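Local coordinates for cupin 2, conserved barrel domain protein (Shewanella frigidimarina NCIMB 400, PDB 3D82), which binds a metal ion, nickel in this crystal, within a cupin barrel, and may have an enzymatic role, at the interface of chains A and B. Coordinates in Å, arbitrary orientation; residue numbers count along the deposited sequence, not the author numbering. Chains: chain A/B, Cupin 2, conserved barrel domain protein.

Contact 1: the interface of chains A and B. Residues chain A 9, 25-27, 33; chain B 53, 77, 79.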
loop_
_atom_site.group_PDB
_atom_site.type_symbol
_atom_site.label_atom_id
_atom_site.label_comp_id
_atom_site.label_asym_id
_atom_site.label_seq_id
_atom_site.Cartn_x
_atom_site.Cartn_y
_atom_site.Cartn_z
ATOM N N PHE A 9 4.783 8.114 -5.317
ATOM C CA PHE A 9 5.248 8.214 -3.923
ATOM C C PHE A 9 6.450 9.138 -3.759
ATOM O O PHE A 9 6.424 9.968 -2.864
ATOM C CB PHE A 9 5.521 6.850 -3.302
ATOM C CG PHE A 9 4.350 5.907 -3.369
ATOM C CD1 PHE A 9 3.115 6.279 -2.832
ATOM C CD2 PHE A 9 4.483 4.645 -3.936
ATOM C CE1 PHE A 9 2.013 5.408 -2.878
ATOM C CE2 PHE A 9 3.381 3.758 -3.974
ATOM C CZ PHE A 9 2.149 4.160 -3.433
ATOM N N ILE A 25 -2.300 11.223 1.059
ATOM C CA ILE A 25 -2.099 11.226 -0.411
ATOM C C ILE A 25 -3.259 10.621 -1.209
ATOM O O ILE A 25 -3.364 10.856 -2.412
ATOM C CB ILE A 25 -0.765 10.577 -0.848
ATOM C CG1 ILE A 25 -0.640 9.121 -0.403
ATOM C CG2 ILE A 25 0.421 11.421 -0.354
ATOM C CD1 ILE A 25 0.488 8.423 -1.068
ATOM N N ALA A 26 -4.104 9.825 -0.565
ATOM C CA ALA A 26 -5.236 9.216 -1.255
ATOM C C ALA A 26 -6.291 8.775 -0.273
ATOM O O ALA A 26 -6.025 8.654 0.927
ATOM C CB ALA A 26 -4.763 8.030 -2.086
ATOM N N GLU A 27 -7.490 8.567 -0.803
ATOM C CA GLU A 27 -8.619 8.075 -0.052
ATOM C C GLU A 27 -9.275 6.917 -0.788
ATOM O O GLU A 27 -9.452 6.988 -2.001
ATOM C CB GLU A 27 -9.622 9.185 0.179
ATOM C CG GLU A 27 -9.068 10.244 1.116
ATOM C CD GLU A 27 -10.132 11.169 1.633
ATOM O OE1 GLU A 27 -10.737 11.873 0.797
ATOM O OE2 GLU A 27 -10.362 11.183 2.871
ATOM N N PHE A 33 -4.573 6.922 2.882
ATOM C CA PHE A 33 -3.188 6.488 2.648
ATOM C C PHE A 33 -2.412 7.734 3.026
ATOM O O PHE A 33 -2.694 8.803 2.495
ATOM C CB PHE A 33 -2.941 6.127 1.184
ATOM C CG PHE A 33 -3.623 4.854 0.762
ATOM C CD1 PHE A 33 -5.009 4.803 0.624
ATOM C CD2 PHE A 33 -2.876 3.708 0.499
ATOM C CE1 PHE A 33 -5.652 3.620 0.269
ATOM C CE2 PHE A 33 -3.515 2.508 0.110
ATOM C CZ PHE A 33 -4.911 2.475 0.019
ATOM N N VAL B 53 -7.963 0.152 -5.093
ATOM C CA VAL B 53 -6.631 0.726 -5.184
ATOM C C VAL B 53 -5.689 -0.198 -5.947
ATOM O O VAL B 53 -5.653 -1.402 -5.680
ATOM C CB VAL B 53 -6.067 1.039 -3.762
ATOM C CG1 VAL B 53 -4.531 1.300 -3.775
ATOM C CG2 VAL B 53 -6.800 2.262 -3.179
HETATM N N MSE B 77 0.491 4.791 -7.605
HETATM C CA MSE B 77 -0.819 4.216 -7.293
HETATM C C MSE B 77 -1.962 5.024 -7.877
HETATM O O MSE B 77 -1.794 6.199 -8.250
HETATM C CB MSE B 77 -1.035 4.055 -5.762
HETATM C CG MSE B 77 -1.078 5.338 -4.947
HETATM SE SE MSE B 77 -1.625 5.108 -3.091
HETATM C CE MSE B 77 -3.588 4.779 -3.421
ATOM N N VAL B 79 -6.540 5.282 -7.371
ATOM C CA VAL B 79 -7.811 4.843 -6.765
ATOM C C VAL B 79 -8.878 4.838 -7.851
ATOM O O VAL B 79 -9.179 5.882 -8.409
ATOM C CB VAL B 79 -8.292 5.742 -5.609
ATOM C CG1 VAL B 79 -9.502 5.104 -4.940
ATOM C CG2 VAL B 79 -7.159 5.980 -4.584
#
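The selenomethionine B:Met77 reaches across the interface and lies between two phenylalanines of the other chain, A:Phe9 and A:Phe33. Its terminal methyl, CE, sits over the centre of the A:Phe33 ring, 4.0 Å above the plane, and at the same time touches the methyl of A:Ala26, with CE 3.7 Å from CB. Its selenium and CG meet the far rim of A:Phe9, whose side chain crosses the chain of B:Met77 at about a right angle; the selenium is 3.7 Å from CE1. The chain of B:Met77 leaves the backbone with CG between N and the carbonyl carbon (chi1 64°) and bends again at chi3 (-74°), a bend that swings the methyl away from A:Phe9 and onto A:Phe33. The tip of the A:Phe33 ring runs into B:Val53 head on, CZ lying 3.7 Å from CG2. Along the flank, both methyls of B:Val79 pack against the backbone carbonyl of A:Glu27, with CG1 3.5 Å from O, and CG2 also approaches A:Ala26. In the second shell, A:Ile25 places CD1 at the edge of the A:Phe9 ring and in its plane, while the carbonyl oxygen of A:Ala26 lies at the edge of A:Phe33. No hydrogen bond crosses this patch. It is an apolar seam between strands 23-28 and 31-39 of one cupin barrel and strands 52-58 and 76-80 of its copy, and it probably contributes to holding a two-fold dimer together by packing.

Contact 2: the interface of chains A and B. Residues chain A 31, 50-51, 79; chain B 27-29.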
loop_
_atom_site.group_PDB
_atom_site.type_symbol
_atom_site.label_atom_id
_atom_site.label_comp_id
_atom_site.label_asym_id
_atom_site.label_seq_id
_atom_site.Cartn_x
_atom_site.Cartn_y
_atom_site.Cartn_z
ATOM N N TYR A 31 -11.123 5.178 4.180
ATOM C CA TYR A 31 -9.722 4.974 4.565
ATOM C C TYR A 31 -8.831 6.033 3.916
ATOM O O TYR A 31 -9.187 6.631 2.896
ATOM C CB TYR A 31 -9.246 3.562 4.186
ATOM C CG TYR A 31 -9.734 2.496 5.118
ATOM C CD1 TYR A 31 -11.093 2.141 5.167
ATOM C CD2 TYR A 31 -8.836 1.819 5.970
ATOM C CE1 TYR A 31 -11.547 1.149 6.066
ATOM C CE2 TYR A 31 -9.283 0.816 6.847
ATOM C CZ TYR A 31 -10.627 0.485 6.884
ATOM O OH TYR A 31 -11.046 -0.468 7.759
ATOM N N THR A 50 -9.167 0.005 15.485
ATOM C CA THR A 50 -8.732 -0.333 14.124
ATOM C C THR A 50 -7.335 -0.927 14.038
ATOM O O THR A 50 -6.424 -0.536 14.798
ATOM C CB THR A 50 -8.794 0.929 13.165
ATOM O OG1 THR A 50 -8.455 0.533 11.828
ATOM C CG2 THR A 50 -7.834 2.049 13.613
ATOM N N ASP A 51 -7.167 -1.851 13.089
ATOM C CA ASP A 51 -5.837 -2.313 12.706
ATOM C C ASP A 51 -5.167 -1.098 12.000
ATOM O O ASP A 51 -5.849 -0.200 11.522
ATOM C CB ASP A 51 -5.864 -3.456 11.714
ATOM C CG ASP A 51 -6.543 -4.699 12.247
ATOM O OD1 ASP A 51 -6.613 -4.904 13.475
ATOM O OD2 ASP A 51 -7.013 -5.467 11.395
ATOM N N VAL A 79 0.901 -5.330 9.798
ATOM C CA VAL A 79 -0.414 -4.900 10.266
ATOM C C VAL A 79 -0.394 -4.892 11.796
ATOM O O VAL A 79 -0.185 -5.929 12.396
ATOM C CB VAL A 79 -1.540 -5.863 9.795
ATOM C CG1 VAL A 79 -2.890 -5.354 10.265
ATOM C CG2 VAL A 79 -1.511 -6.035 8.270
ATOM N N GLU B 27 -4.451 -8.797 5.909
ATOM C CA GLU B 27 -5.758 -8.249 6.214
ATOM C C GLU B 27 -5.652 -7.091 7.192
ATOM O O GLU B 27 -4.875 -7.162 8.143
ATOM C CB GLU B 27 -6.660 -9.322 6.810
ATOM C CG GLU B 27 -7.026 -10.380 5.799
ATOM C CD GLU B 27 -8.204 -11.234 6.225
ATOM O OE1 GLU B 27 -8.425 -11.403 7.450
ATOM O OE2 GLU B 27 -8.915 -11.723 5.318
HETATM N N MSE B 28 -6.440 -6.042 6.931
HETATM C CA MSE B 28 -6.568 -4.860 7.758
HETATM C C MSE B 28 -8.076 -4.672 7.974
HETATM O O MSE B 28 -8.791 -4.293 7.036
HETATM C CB MSE B 28 -5.990 -3.653 7.037
HETATM C CG MSE B 28 -6.253 -2.303 7.699
HETATM SE SE MSE B 28 -5.732 -0.830 6.542
HETATM C CE MSE B 28 -6.965 -1.174 4.988
ATOM N N ASN B 29 -8.537 -4.902 9.193
ATOM C CA ASN B 29 -9.965 -4.859 9.502
ATOM C C ASN B 29 -10.670 -5.808 8.505
ATOM O O ASN B 29 -10.248 -6.968 8.386
ATOM C CB ASN B 29 -10.497 -3.412 9.517
ATOM C CG ASN B 29 -9.761 -2.535 10.502
ATOM O OD1 ASN B 29 -9.341 -2.984 11.589
ATOM N ND2 ASN B 29 -9.605 -1.271 10.140
#
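A:Tyr31 and the selenomethionine B:Met28 run antiparallel alongside each other to form the apolar centre of this patch. The methyl CE of B:Met28 lies above the plane of the phenol ring, just outside the CD2-CE2 rim and 3.6 Å from CE2; the bend at chi3 (61°) carries it there, and the selenium lies close to the same rim. Set apart from the ring, A:Val79 packs on the carbonyl of B:Glu27, the twin of the same valine-carbonyl packing with the chains exchanged.

Outward lies the carboxamide of B:Asn29, at the tip of the turn after strand 23-28. Its ND2 donates to two hydroxyls, both in the amide plane: A:Thr50 OG1 at 2.7 Å and the phenol OH of A:Tyr31 at 2.9 Å. The OG1 in turn donates to the carbonyl oxygen of A:Asp51, which probably leaves the hydroxyl's lone pairs turned to the amide. On the other arm, OD1 of B:Asn29 takes the backbone N-H of A:Asp51 at 2.9 Å, while A:Asp51 returns OD2 to the backbone N of B:Asn29, 2.7 Å away, on the anti side but well out of the carboxylate plane. A leucine in place of B:Asn29 would probably leave both hydroxyls and the A:Asp51 N-H without their mates across the interface. Backbone and side chain of one asparagine are thus read together by the loop before strand 52-56 and by the tyrosine of strand 31-39, which gives the likely dimer of cupin barrels a directional polar lock.

Contact 3: the interface of chains A and B. Residues chain A 5-9; chain B 72, 75-77.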
loop_
_atom_site.group_PDB
_atom_site.type_symbol
_atom_site.label_atom_id
_atom_site.label_comp_id
_atom_site.label_asym_id
_atom_site.label_seq_id
_atom_site.Cartn_x
_atom_site.Cartn_y
_atom_site.Cartn_z
ATOM N N LYS A 5 -4.768 12.234 -11.497
ATOM C CA LYS A 5 -4.990 11.463 -10.261
ATOM C C LYS A 5 -3.962 10.338 -9.994
ATOM O O LYS A 5 -4.060 9.680 -8.958
ATOM C CB LYS A 5 -6.443 10.917 -10.149
ATOM C CG LYS A 5 -7.496 11.941 -9.689
ATOM C CD LYS A 5 -8.296 12.585 -10.818
ATOM C CE LYS A 5 -9.388 11.630 -11.339
ATOM N NZ LYS A 5 -10.310 12.268 -12.323
ATOM N N VAL A 6 -2.993 10.102 -10.888
ATOM C CA VAL A 6 -1.939 9.095 -10.624
ATOM C C VAL A 6 -1.026 9.656 -9.531
ATOM O O VAL A 6 -0.591 10.787 -9.643
ATOM C CB VAL A 6 -1.098 8.758 -11.872
ATOM C CG1 VAL A 6 0.155 7.949 -11.481
ATOM C CG2 VAL A 6 -1.950 8.001 -12.921
ATOM N N ILE A 7 -0.774 8.875 -8.479
ATOM C CA ILE A 7 0.056 9.305 -7.339
ATOM C C ILE A 7 1.412 8.628 -7.396
ATOM O O ILE A 7 1.478 7.406 -7.377
ATOM C CB ILE A 7 -0.589 8.923 -5.964
ATOM C CG1 ILE A 7 -1.984 9.548 -5.784
ATOM C CG2 ILE A 7 0.339 9.248 -4.785
ATOM C CD1 ILE A 7 -3.119 8.502 -5.797
ATOM N N ASN A 8 2.475 9.420 -7.412
ATOM C CA ASN A 8 3.843 8.936 -7.411
ATOM C C ASN A 8 4.400 9.184 -6.002
ATOM O O ASN A 8 4.511 10.330 -5.561
ATOM C CB ASN A 8 4.633 9.660 -8.499
ATOM C CG ASN A 8 6.073 9.202 -8.590
ATOM O OD1 ASN A 8 6.865 9.437 -7.676
ATOM N ND2 ASN A 8 6.432 8.571 -9.706
ATOM N N PHE A 9 4.783 8.114 -5.317
ATOM C CA PHE A 9 5.248 8.214 -3.923
ATOM C C PHE A 9 6.450 9.138 -3.759
ATOM O O PHE A 9 6.424 9.968 -2.864
ATOM C CB PHE A 9 5.521 6.850 -3.302
ATOM C CG PHE A 9 4.350 5.907 -3.369
ATOM C CD1 PHE A 9 3.115 6.279 -2.832
ATOM C CD2 PHE A 9 4.483 4.645 -3.936
ATOM C CE1 PHE A 9 2.013 5.408 -2.878
ATOM C CE2 PHE A 9 3.381 3.758 -3.974
ATOM C CZ PHE A 9 2.149 4.160 -3.433
ATOM N N LEU B 72 0.625 3.654 -15.130
ATOM C CA LEU B 72 1.213 3.600 -13.787
ATOM C C LEU B 72 2.544 2.875 -13.838
ATOM O O LEU B 72 2.623 1.783 -14.385
ATOM C CB LEU B 72 0.298 2.856 -12.811
ATOM C CG LEU B 72 -1.063 3.453 -12.445
ATOM C CD1 LEU B 72 -1.807 2.484 -11.516
ATOM C CD2 LEU B 72 -0.877 4.751 -11.755
ATOM N N GLY B 75 6.151 2.260 -8.055
ATOM C CA GLY B 75 6.115 3.369 -7.084
ATOM C C GLY B 75 5.020 4.389 -7.344
ATOM O O GLY B 75 5.157 5.563 -6.968
ATOM N N GLU B 76 3.943 3.948 -8.005
ATOM C CA GLU B 76 2.794 4.797 -8.297
ATOM C C GLU B 76 1.530 4.046 -7.979
ATOM O O GLU B 76 1.516 2.814 -8.027
ATOM C CB GLU B 76 2.772 5.308 -9.753
ATOM C CG GLU B 76 4.049 6.058 -10.170
ATOM C CD GLU B 76 3.929 6.778 -11.518
ATOM O OE1 GLU B 76 3.264 6.248 -12.437
ATOM O OE2 GLU B 76 4.530 7.869 -11.653
HETATM N N MSE B 77 0.491 4.791 -7.605
HETATM C CA MSE B 77 -0.819 4.216 -7.293
HETATM C C MSE B 77 -1.962 5.024 -7.877
HETATM O O MSE B 77 -1.794 6.199 -8.250
HETATM C CB MSE B 77 -1.035 4.055 -5.762
HETATM C CG MSE B 77 -1.078 5.338 -4.947
HETATM SE SE MSE B 77 -1.625 5.108 -3.091
HETATM C CE MSE B 77 -3.588 4.779 -3.421
#
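The shortest polar bonds here, 2.8 Å each, include one from the side-chain amide ND2 of A:Asn8 to the carboxylate OE2 of B:Glu76. It is nearly straight, 173° at the hydrogen, and uses the anti lone pair of OE2; OE2 lies in the amide plane, yet the carboxylate stands almost perpendicular to that amide. A:Asn8 reaches it with CG anti to its backbone N (chi1 -179°). An alanine in place of B:Glu76 would probably leave the A:Asn8 amide without this acceptor and free to turn.

The backbones pair as an antiparallel bridge between strands 7-8 and 76-80. A:Ile7 N donates to the carbonyl oxygen of B:Met77 at 2.9 Å, and B:Met77 N returns a bond to A:Ile7 O at 2.8 Å. Two residues on, A:Phe9 N, at the start of helix 9-14, donates to B:Gly75 O, and the CD2 side of the A:Phe9 ring lies over the carbonyl group of that glycine. The side chains of A:Ile7 and B:Met77 lie side by side, pointing the same way. The N-terminal segment thus extends the partner's sheet. Beyond the bridge, A:Val6 crosses B:Leu72 tightly, CG1 standing 3.4 Å from CD2.

Contact 4: the interface of chains A and B. Residues chain A 65, 67-68, 70; chain B 2-3.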
loop_
_atom_site.group_PDB
_atom_site.type_symbol
_atom_site.label_atom_id
_atom_site.label_comp_id
_atom_site.label_asym_id
_atom_site.label_seq_id
_atom_site.Cartn_x
_atom_site.Cartn_y
_atom_site.Cartn_z
ATOM N N PHE A 65 7.202 -3.432 20.600
ATOM C CA PHE A 65 6.006 -3.918 21.278
ATOM C C PHE A 65 6.419 -4.128 22.716
ATOM O O PHE A 65 7.604 -4.119 23.022
ATOM C CB PHE A 65 5.453 -5.175 20.610
ATOM C CG PHE A 65 5.006 -4.930 19.205
ATOM C CD1 PHE A 65 5.888 -5.103 18.138
ATOM C CD2 PHE A 65 3.726 -4.443 18.945
ATOM C CE1 PHE A 65 5.484 -4.834 16.820
ATOM C CE2 PHE A 65 3.316 -4.149 17.628
ATOM C CZ PHE A 65 4.200 -4.348 16.567
ATOM N N ASP A 67 6.486 -6.777 24.537
ATOM C CA ASP A 67 7.160 -8.061 24.740
ATOM C C ASP A 67 8.302 -8.349 23.752
ATOM O O ASP A 67 9.126 -9.213 24.029
ATOM C CB ASP A 67 6.124 -9.206 24.702
ATOM C CG ASP A 67 5.322 -9.274 23.384
ATOM O OD1 ASP A 67 5.106 -8.226 22.719
ATOM O OD2 ASP A 67 4.857 -10.384 23.045
ATOM N N GLN A 68 8.373 -7.617 22.641
ATOM C CA GLN A 68 9.354 -7.864 21.574
ATOM C C GLN A 68 9.427 -6.696 20.584
ATOM O O GLN A 68 8.665 -5.735 20.695
ATOM C CB GLN A 68 8.953 -9.139 20.817
ATOM C CG GLN A 68 7.539 -9.094 20.197
ATOM C CD GLN A 68 7.108 -10.437 19.650
ATOM O OE1 GLN A 68 7.622 -10.898 18.618
ATOM N NE2 GLN A 68 6.135 -11.067 20.320
ATOM N N ILE A 70 10.119 -5.705 16.207
ATOM C CA ILE A 70 10.204 -6.110 14.808
ATOM C C ILE A 70 10.961 -5.016 14.044
ATOM O O ILE A 70 11.052 -3.890 14.517
ATOM C CB ILE A 70 8.821 -6.415 14.169
ATOM C CG1 ILE A 70 7.992 -5.146 13.934
ATOM C CG2 ILE A 70 8.069 -7.479 15.008
ATOM C CD1 ILE A 70 6.646 -5.411 13.307
HETATM N N MSE B 2 6.511 -12.155 16.417
HETATM C CA MSE B 2 5.815 -11.198 15.532
HETATM C C MSE B 2 6.556 -10.907 14.225
HETATM O O MSE B 2 5.913 -10.616 13.214
HETATM C CB MSE B 2 5.550 -9.876 16.256
HETATM C CG MSE B 2 4.520 -9.982 17.367
HETATM SE SE MSE B 2 4.270 -8.248 18.239
HETATM C CE MSE B 2 3.204 -8.826 19.866
ATOM N N GLN B 3 7.895 -10.992 14.250
ATOM C CA GLN B 3 8.733 -10.806 13.055
ATOM C C GLN B 3 8.288 -11.707 11.900
ATOM O O GLN B 3 8.344 -11.283 10.747
ATOM C CB GLN B 3 10.228 -11.040 13.366
ATOM C CG GLN B 3 11.203 -10.727 12.197
ATOM C CD GLN B 3 11.183 -9.251 11.766
ATOM O OE1 GLN B 3 11.285 -8.345 12.600
ATOM N NE2 GLN B 3 11.086 -9.016 10.458
#
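The selenomethionine B:Met2, near the start of the chain, lies against the hairpin formed by strands 60-65 and 69-73 of the other cupin barrel, over A:Phe65, A:Gln68 and A:Ile70. The apolar contacts are carried by its long side chain, extended beyond CG. Its selenium sits on one face of the A:Phe65 ring, 3.5 Å above the plane and offset toward the rim, so that CG and CD1 of the ring are its near neighbours. The CG of B:Met2 packs on the amide carbon of A:Gln68, 3.5 Å from CD. Its CB rests 3.7 Å from CG2 of A:Ile70, whose side chain crosses at about a right angle.

The polar contacts centre on the carboxamide of A:Gln68. Its OE1 accepts the backbone N-H of B:Met2 at 2.8 Å, from a donor tilted 31° out of the carbonyl plane. The other arm, NE2, donates within the chain to OD2 of A:Asp67 at 3.1 Å, meeting that oxygen from above the carboxylate plane. This bond is likely to fix the rotation of the amide and present OE1 to the partner. A:Gln68 leaves its backbone with CG between N and the carbonyl carbon (chi1 58°) and is extended thereafter, which carries the amide over to the B:Met2 backbone.

Van der Waals contacts between carbon and oxygen complete the patch. The terminal methyl of B:Met2 meets the carboxylate of A:Asp67 end on, CE 3.5 Å from OD1. At the flank, B:Gln3 bends at chi2 (63°) and turns OE1 toward A:Ile70, 3.3 Å from CA.

Contacts 1 and 3 are neighbours, their C-alpha centres about 8 Å apart, and share A:Phe9 and B:Met77: the strand that pairs its backbone in contact 3 buries the same selenomethionine in contact 1. Contact 2 lies about 16 Å from contact 1 and about 18 Å from contact 4; contacts 1 and 2 both draw on strands 23-28, 31-39 and 76-80, partly from different chains. Contacts 3 and 4, about 32 Å apart, both employ the N-terminal segment, once from each chain. The interface is two-fold symmetric, so each contact recurs with the chains exchanged, and N-terminal arms reach across at both ends of the apparent dimer.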